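Local coordinates for apical membrane antigen 1-like protein, soluble form (Toxoplasma gondii, PDB 3ZLE) that probably takes part in invasion of the host cell, as a parasite surface antigen of the AMA1 family associated with the moving junction, at residues F22-V27 with T337-S342; P51-A56 with C218-V223; K258-N263 with N302-Y307. All blocks are in the same frame, centred on the assembly; numbering follows the deposited sequence.

Overall arrangement
The three contacts lie within about 11 Å of the centre of the molecule, all in the AMA1 family region. The centres of contacts 1 and 2 are about 7 Å apart. Those of contacts 1 and 3 are about 11 Å apart, and those of contacts 2 and 3 about 12 Å. Contact 1 spans the longest separation in sequence; contact 2 and then contact 3 follow one another between its two segments. Residues 337-342, leaving the edge strand 333-337, are the common link: Leu339 O meets Phe53 N, Ser341 N meets Asn220 O, and Ala338 N meets Asn302 O, all probable backbone hydrogen bonds. Phe261 also packs on Lys55, so the contacts touch one another and join early and late parts of the ectodomain.

Contact 1 of 3, residues F22-V27 with T337-S342; sequences FNIPQV and TALGSS
Ile24 and Leu339 reach toward each other and meet tip to tip, Ile24 CD1 standing 3.7 Å from Leu339 CD1. The same leucine methyl is approached by both branches of the isoleucine, since Ile24 CG1 and Ile24 CG2 each lie 3.9 Å from Leu339 CD1. What brings the long branch here is the first torsion of Ile24, which sets CG1 anti to the carbonyl carbon (chi1 -73°) on a CB already aimed across the contact.

Thr337 is met differently. Its side chain and that of Ile24 run past each other in opposite directions, with Ile24 CD1 4.0 Å from Thr337 CB. Phe22 crosses the threonine at about a right angle: Thr337 CG2 lies at the ring edge, near the ring plane, 4.2 Å from Phe22 CD1. Around that ring Phe18, Phe228 and Phe327 build an aromatic cluster, Phe327 edge-to-face.

The hydroxyl of Thr337 serves its own loop. Thr337 OG1 accepts from Gly340 N at 3.0 Å with an N-H...O angle of 154°, an ST motif at the end of strand 333-337, while a bond from Leu339 N is weak. No hydrogen bond joins the two segments. Their contact is therefore purely apolar: Ile24 of helix 24-27 and Phe22 just before it are held against the ST motif by methyl and ring-edge packing, with the threonine oxygen already engaged inside that turn.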
# COMPACT_ATOMS: atom_id res chain seq x y z
N PHE A 22 5.87 1.06 11.10
CA PHE A 22 6.25 -0.05 10.21
C PHE A 22 5.69 -1.38 10.70
O PHE A 22 5.93 -2.45 10.11
CB PHE A 22 7.80 -0.06 9.96
CG PHE A 22 8.30 1.23 9.37
CD1 PHE A 22 8.17 1.46 8.02
CD2 PHE A 22 8.69 2.29 10.19
CE1 PHE A 22 8.49 2.69 7.46
CE2 PHE A 22 9.07 3.50 9.65
CZ PHE A 22 8.91 3.73 8.28
N ASN A 23 4.88 -1.32 11.76
CA ASN A 23 4.15 -2.51 12.21
C ASN A 23 2.85 -2.64 11.46
O ASN A 23 1.78 -2.29 11.95
CB ASN A 23 3.87 -2.44 13.67
CG ASN A 23 3.21 -3.68 14.18
OD1 ASN A 23 2.81 -4.55 13.40
ND2 ASN A 23 3.14 -3.80 15.48
N ILE A 24 2.98 -3.08 10.22
CA ILE A 24 1.91 -3.09 9.24
C ILE A 24 0.61 -3.89 9.61
O ILE A 24 -0.51 -3.45 9.29
CB ILE A 24 2.50 -3.53 7.88
CG1 ILE A 24 3.35 -2.37 7.31
CG2 ILE A 24 1.40 -3.95 6.89
CD1 ILE A 24 3.85 -2.62 5.88
N PRO A 25 0.76 -5.13 10.15
CA PRO A 25 -0.47 -5.83 10.56
C PRO A 25 -1.20 -5.05 11.60
O PRO A 25 -2.42 -5.04 11.62
CB PRO A 25 0.07 -7.12 11.21
CG PRO A 25 1.46 -7.29 10.65
CD PRO A 25 1.98 -5.90 10.44
N GLN A 26 -0.48 -4.43 12.53
CA GLN A 26 -1.12 -3.56 13.47
C GLN A 26 -1.74 -2.30 12.84
O GLN A 26 -2.92 -2.03 13.04
CB GLN A 26 -0.17 -3.20 14.58
CG GLN A 26 -0.81 -2.36 15.67
CD GLN A 26 -0.06 -2.51 16.98
OE1 GLN A 26 0.48 -3.57 17.27
NE2 GLN A 26 0.05 -1.41 17.73
N VAL A 27 -0.95 -1.48 12.13
CA VAL A 27 -1.46 -0.14 11.73
C VAL A 27 -2.33 -0.24 10.44
O VAL A 27 -3.26 0.50 10.27
CB VAL A 27 -0.36 0.93 11.53
CG1 VAL A 27 0.49 1.11 12.80
CG2 VAL A 27 0.53 0.60 10.34
N THR A 337 8.31 -0.25 1.84
CA THR A 337 7.21 -1.24 2.09
C THR A 337 6.27 -1.37 0.94
O THR A 337 6.15 -0.47 0.08
CB THR A 337 6.40 -0.93 3.33
OG1 THR A 337 5.53 0.16 3.07
CG2 THR A 337 7.28 -0.62 4.53
N ALA A 338 5.48 -2.41 0.97
CA ALA A 338 4.35 -2.48 0.04
C ALA A 338 3.33 -1.36 0.20
O ALA A 338 2.67 -0.98 -0.79
CB ALA A 338 3.69 -3.83 0.09
N LEU A 339 3.29 -0.74 1.36
CA LEU A 339 2.34 0.43 1.52
C LEU A 339 2.83 1.77 1.00
O LEU A 339 2.05 2.57 0.43
CB LEU A 339 1.92 0.59 2.95
CG LEU A 339 0.92 -0.51 3.33
CD1 LEU A 339 0.87 -0.69 4.83
CD2 LEU A 339 -0.44 -0.14 2.77
N GLY A 340 4.11 2.05 1.29
CA GLY A 340 4.65 3.38 1.13
C GLY A 340 4.89 3.81 -0.29
O GLY A 340 4.67 3.04 -1.23
N SER A 341 5.23 5.10 -0.44
CA SER A 341 5.77 5.66 -1.68
C SER A 341 7.24 5.33 -1.87
O SER A 341 7.86 4.82 -0.99
CB SER A 341 5.64 7.19 -1.66
OG SER A 341 5.60 7.69 -3.00
N SER A 342 7.82 5.76 -2.97
CA SER A 342 9.25 5.67 -3.12
C SER A 342 9.91 6.98 -2.69
O SER A 342 11.11 7.04 -2.62
CB SER A 342 9.65 5.35 -4.58
OG SER A 342 9.17 6.37 -5.44

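Contact 2 of 3, residues P51-A56 with C218-V223; sequences PVFGKA and CPNDAV
A water between Pro51 and Asn220 makes the shortest polar bond here, donating to Pro51 O at 2.7 Å. It also donates to Asn220 OD1, at 3.2 Å, and so bridges the segments, which have no direct hydrogen bond. The other end of the amide is held too, because Asn220 ND2 gives a hydrogen bond to Trp214 O; the two bonds together fix which way round the amide lies.

Phe53 and Asn220 make the closest side-chain approach. They cross obliquely, ring and amide planes 65° apart, with Phe53 CE1 3.5 Å from Asn220 OD1 and 3.6 Å from Asn220 CB. The backbone takes part as well: Asn220 O lies over one face of the phenyl ring, 3.8 Å from Phe53 CD1. Phe53 comes to this position with CG anti to its carbonyl carbon (chi1 -76°), its CB directed at the asparagine loop. The contact thereby joins strand 52-53, outermost in a five-stranded antiparallel sheet, to the loop between helix 214-217 and strand 222-223.

At the start of both segments Pro51 CD touches Cys218 SG at 3.9 Å. That sulfur is the half of a disulfide whose other half, Cys50, immediately precedes Pro51, so the covalent link imposes this proximity. Val200 and Ile121 also pack on both Pro51 and Phe53.

Three kinds of interaction thus combine: the phenyl ring takes the asparagine backbone oxygen over one face, and beside the covalent disulfide a water ties together two oxygens, both acceptors, that could not bond to each other directly.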
# COMPACT_ATOMS: atom_id res chain seq x y z
N PRO A 51 -3.22 4.40 3.73
CA PRO A 51 -3.25 4.67 2.30
C PRO A 51 -2.11 3.97 1.58
O PRO A 51 -1.06 3.67 2.18
CB PRO A 51 -3.12 6.20 2.22
CG PRO A 51 -2.53 6.64 3.51
CD PRO A 51 -2.82 5.58 4.53
N VAL A 52 -2.34 3.59 0.33
CA VAL A 52 -1.37 2.79 -0.37
C VAL A 52 -0.85 3.63 -1.51
O VAL A 52 -1.55 3.83 -2.51
CB VAL A 52 -2.05 1.53 -0.97
CG1 VAL A 52 -0.97 0.48 -1.34
CG2 VAL A 52 -3.06 0.96 0.03
N PHE A 53 0.39 4.09 -1.39
CA PHE A 53 0.91 5.10 -2.31
C PHE A 53 1.39 4.48 -3.61
O PHE A 53 2.17 3.50 -3.61
CB PHE A 53 2.07 5.83 -1.65
CG PHE A 53 1.64 6.82 -0.62
CD1 PHE A 53 1.32 6.39 0.67
CD2 PHE A 53 1.36 8.15 -0.97
CE1 PHE A 53 0.94 7.31 1.63
CE2 PHE A 53 0.89 9.06 0.00
CZ PHE A 53 0.64 8.61 1.29
N GLY A 54 0.90 5.01 -4.73
CA GLY A 54 1.30 4.53 -6.03
C GLY A 54 0.55 3.30 -6.52
O GLY A 54 0.80 2.85 -7.64
N LYS A 55 -0.44 2.82 -5.75
CA LYS A 55 -1.26 1.73 -6.21
C LYS A 55 -2.20 2.09 -7.32
O LYS A 55 -3.04 2.98 -7.16
CB LYS A 55 -2.02 1.06 -5.08
CG LYS A 55 -3.18 0.16 -5.51
CD LYS A 55 -3.44 -0.96 -4.48
CE LYS A 55 -4.80 -1.59 -4.73
NZ LYS A 55 -5.16 -2.73 -3.81
N ALA A 56 -2.09 1.36 -8.44
CA ALA A 56 -3.00 1.52 -9.55
C ALA A 56 -3.55 0.13 -9.92
O ALA A 56 -2.94 -0.89 -9.62
CB ALA A 56 -2.27 2.15 -10.76
N CYS A 218 1.17 5.84 9.71
CA CYS A 218 1.34 4.89 8.59
C CYS A 218 2.71 4.98 7.91
O CYS A 218 3.39 6.03 7.98
CB CYS A 218 0.26 5.10 7.53
SG CYS A 218 -1.40 4.51 7.97
N PRO A 219 3.13 3.90 7.27
CA PRO A 219 4.45 3.89 6.65
C PRO A 219 4.42 4.48 5.24
O PRO A 219 4.53 3.77 4.27
CB PRO A 219 4.79 2.40 6.60
CG PRO A 219 3.46 1.74 6.45
CD PRO A 219 2.42 2.61 7.11
N ASN A 220 4.24 5.78 5.16
CA ASN A 220 3.99 6.46 3.90
C ASN A 220 5.16 6.62 3.01
O ASN A 220 4.97 6.74 1.80
CB ASN A 220 3.39 7.82 4.16
CG ASN A 220 2.33 7.77 5.19
OD1 ASN A 220 1.38 6.99 5.06
ND2 ASN A 220 2.49 8.55 6.24
N ASP A 221 6.38 6.57 3.56
CA ASP A 221 7.59 6.85 2.79
C ASP A 221 8.70 5.82 2.97
O ASP A 221 8.76 5.10 3.97
CB ASP A 221 8.11 8.26 3.13
CG ASP A 221 7.04 9.32 2.99
OD1 ASP A 221 6.64 9.60 1.84
OD2 ASP A 221 6.60 9.88 4.03
N ALA A 222 9.56 5.72 1.96
CA ALA A 222 10.80 4.93 2.02
C ALA A 222 11.71 5.59 3.02
O ALA A 222 11.55 6.75 3.32
CB ALA A 222 11.46 4.90 0.64
N VAL A 223 12.60 4.82 3.65
CA VAL A 223 13.46 5.42 4.60
C VAL A 223 14.87 5.41 3.99
O VAL A 223 15.37 4.36 3.61
CB VAL A 223 13.41 4.68 5.95
CG1 VAL A 223 14.33 5.36 6.94
CG2 VAL A 223 11.99 4.64 6.49
O HOH W 1 0.74 4.05 4.11

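Contact 3 of 3, residues K258-N263 with N302-Y307; sequences KRVFAN and NWANFY
The indole of Trp303, a residue whose backbone lies against Val260, has Asn302 CB over one face, 3.9 Å above the ring plane and offset toward the rim. Phe320 meets the indole with planes only about 15° apart, Phe228 meets it edge-to-face, and Trp303 NE1 bonds to Phe22 O.

Because the CB atoms of Asn302 and Trp303 point away from the helix, Val260 meets mainly backbone and one methyl. A single branch does the touching: Val260 CG2 is 3.6 Å from Ala304 CB, 3.6 Å from Asn302 O and 3.7 Å from Trp303 C. The torsion that places CG2 anti to the backbone N (chi1 64° for CG1) lays this methyl against the backbone from Asn302 to Ala304. The small Ala304 side chain, its CB aimed at the helix, lets the backbones come close, Val260 CA and Ala304 CA being 6.0 Å apart.

Just past the helix end, Asn263 ND2 donates to Val260 O at 2.7 Å, the donor tilted somewhat from the carbonyl plane. Asn263 ND2 also bonds to Ala301 O, so this one amide couples the helix end to the chain entering the strand.

Asn302 and Trp303 together face Phe320 in a classic beta bulge, where strand 303-308 begins between strands 315-320 and 333-337 of a four-stranded antiparallel sheet. Helix 253-262 packs on that sheet through Val260 and through Arg259, which touches strands 315-320 and 246-249, while Phe261 points away from strand 303-308 to reach strand 187-191.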
# COMPACT_ATOMS: atom_id res chain seq x y z
N LYS A 258 8.76 -1.44 -6.43
CA LYS A 258 7.69 -2.11 -7.15
C LYS A 258 7.56 -3.59 -6.83
O LYS A 258 6.46 -4.14 -6.85
CB LYS A 258 7.90 -1.95 -8.63
CG LYS A 258 7.38 -0.64 -9.13
CD LYS A 258 7.70 -0.45 -10.59
CE LYS A 258 7.10 0.86 -11.04
NZ LYS A 258 7.50 1.28 -12.39
N ARG A 259 8.69 -4.22 -6.54
CA ARG A 259 8.75 -5.64 -6.36
C ARG A 259 8.08 -6.06 -5.08
O ARG A 259 7.43 -7.10 -5.02
CB ARG A 259 10.20 -6.10 -6.37
CG ARG A 259 10.38 -7.60 -6.37
CD ARG A 259 11.43 -8.00 -7.41
NE ARG A 259 12.77 -8.09 -6.88
CZ ARG A 259 13.89 -7.84 -7.58
NH1 ARG A 259 13.82 -7.39 -8.82
NH2 ARG A 259 15.07 -8.04 -7.04
N VAL A 260 8.36 -5.34 -4.00
CA VAL A 260 7.82 -5.70 -2.72
C VAL A 260 6.29 -5.66 -2.75
O VAL A 260 5.63 -6.53 -2.19
CB VAL A 260 8.41 -4.79 -1.64
CG1 VAL A 260 8.02 -3.33 -1.84
CG2 VAL A 260 8.15 -5.30 -0.27
N PHE A 261 5.73 -4.75 -3.52
CA PHE A 261 4.29 -4.61 -3.57
C PHE A 261 3.71 -5.78 -4.37
O PHE A 261 2.65 -6.32 -4.03
CB PHE A 261 3.90 -3.27 -4.26
CG PHE A 261 2.42 -3.14 -4.52
CD1 PHE A 261 1.53 -2.89 -3.46
CD2 PHE A 261 1.91 -3.40 -5.77
CE1 PHE A 261 0.19 -2.76 -3.69
CE2 PHE A 261 0.54 -3.27 -6.01
CZ PHE A 261 -0.31 -3.01 -4.95
N ALA A 262 4.40 -6.17 -5.43
CA ALA A 262 3.87 -7.21 -6.34
C ALA A 262 4.25 -8.63 -5.95
O ALA A 262 3.85 -9.57 -6.60
CB ALA A 262 4.29 -6.93 -7.78
N ASN A 263 5.06 -8.79 -4.91
CA ASN A 263 5.65 -10.11 -4.62
C ASN A 263 4.64 -11.15 -4.15
O ASN A 263 3.69 -10.82 -3.42
CB ASN A 263 6.81 -10.01 -3.64
CG ASN A 263 6.38 -10.20 -2.20
OD1 ASN A 263 6.32 -11.33 -1.71
ND2 ASN A 263 6.24 -9.10 -1.47
N ASN A 302 5.97 -7.84 3.43
CA ASN A 302 5.48 -6.51 3.08
C ASN A 302 6.62 -5.47 3.10
O ASN A 302 6.40 -4.30 2.76
CB ASN A 302 4.40 -6.02 4.08
CG ASN A 302 3.31 -7.01 4.31
OD1 ASN A 302 2.77 -7.60 3.36
ND2 ASN A 302 2.83 -7.06 5.54
N TRP A 303 7.76 -5.86 3.67
CA TRP A 303 8.92 -4.99 3.79
C TRP A 303 10.05 -5.44 2.87
O TRP A 303 10.18 -6.62 2.61
CB TRP A 303 9.43 -5.00 5.21
CG TRP A 303 8.34 -4.72 6.27
CD1 TRP A 303 8.12 -3.53 6.91
CD2 TRP A 303 7.46 -5.69 6.90
NE1 TRP A 303 7.08 -3.67 7.83
CE2 TRP A 303 6.66 -4.98 7.83
CE3 TRP A 303 7.20 -7.04 6.67
CZ2 TRP A 303 5.64 -5.61 8.59
CZ3 TRP A 303 6.18 -7.66 7.40
CH2 TRP A 303 5.44 -6.95 8.38
N ALA A 304 10.83 -4.47 2.35
CA ALA A 304 11.98 -4.76 1.53
C ALA A 304 13.17 -3.91 1.93
O ALA A 304 13.05 -2.71 2.14
CB ALA A 304 11.66 -4.54 0.04
N ASN A 305 14.34 -4.55 2.08
CA ASN A 305 15.58 -3.83 2.24
C ASN A 305 16.32 -3.75 0.93
O ASN A 305 16.59 -4.79 0.29
CB ASN A 305 16.44 -4.52 3.29
CG ASN A 305 16.07 -4.11 4.68
OD1 ASN A 305 15.43 -3.06 4.89
ND2 ASN A 305 16.46 -4.91 5.65
N PHE A 306 16.65 -2.53 0.51
CA PHE A 306 17.46 -2.33 -0.69
C PHE A 306 18.91 -1.94 -0.35
O PHE A 306 19.15 -0.87 0.22
CB PHE A 306 16.85 -1.27 -1.58
CG PHE A 306 17.71 -0.92 -2.76
CD1 PHE A 306 17.67 -1.68 -3.93
CD2 PHE A 306 18.66 0.08 -2.66
CE1 PHE A 306 18.42 -1.32 -5.02
CE2 PHE A 306 19.46 0.42 -3.75
CZ PHE A 306 19.31 -0.26 -4.94
N TYR A 307 19.87 -2.81 -0.66
CA TYR A 307 21.26 -2.49 -0.31
C TYR A 307 22.29 -3.04 -1.27
O TYR A 307 21.98 -3.85 -2.14
CB TYR A 307 21.57 -2.91 1.12
CG TYR A 307 21.46 -4.40 1.34
CD1 TYR A 307 20.23 -5.01 1.45
CD2 TYR A 307 22.59 -5.21 1.31
CE1 TYR A 307 20.13 -6.38 1.63
CE2 TYR A 307 22.51 -6.57 1.50
CZ TYR A 307 21.27 -7.15 1.66
OH TYR A 307 21.20 -8.50 1.84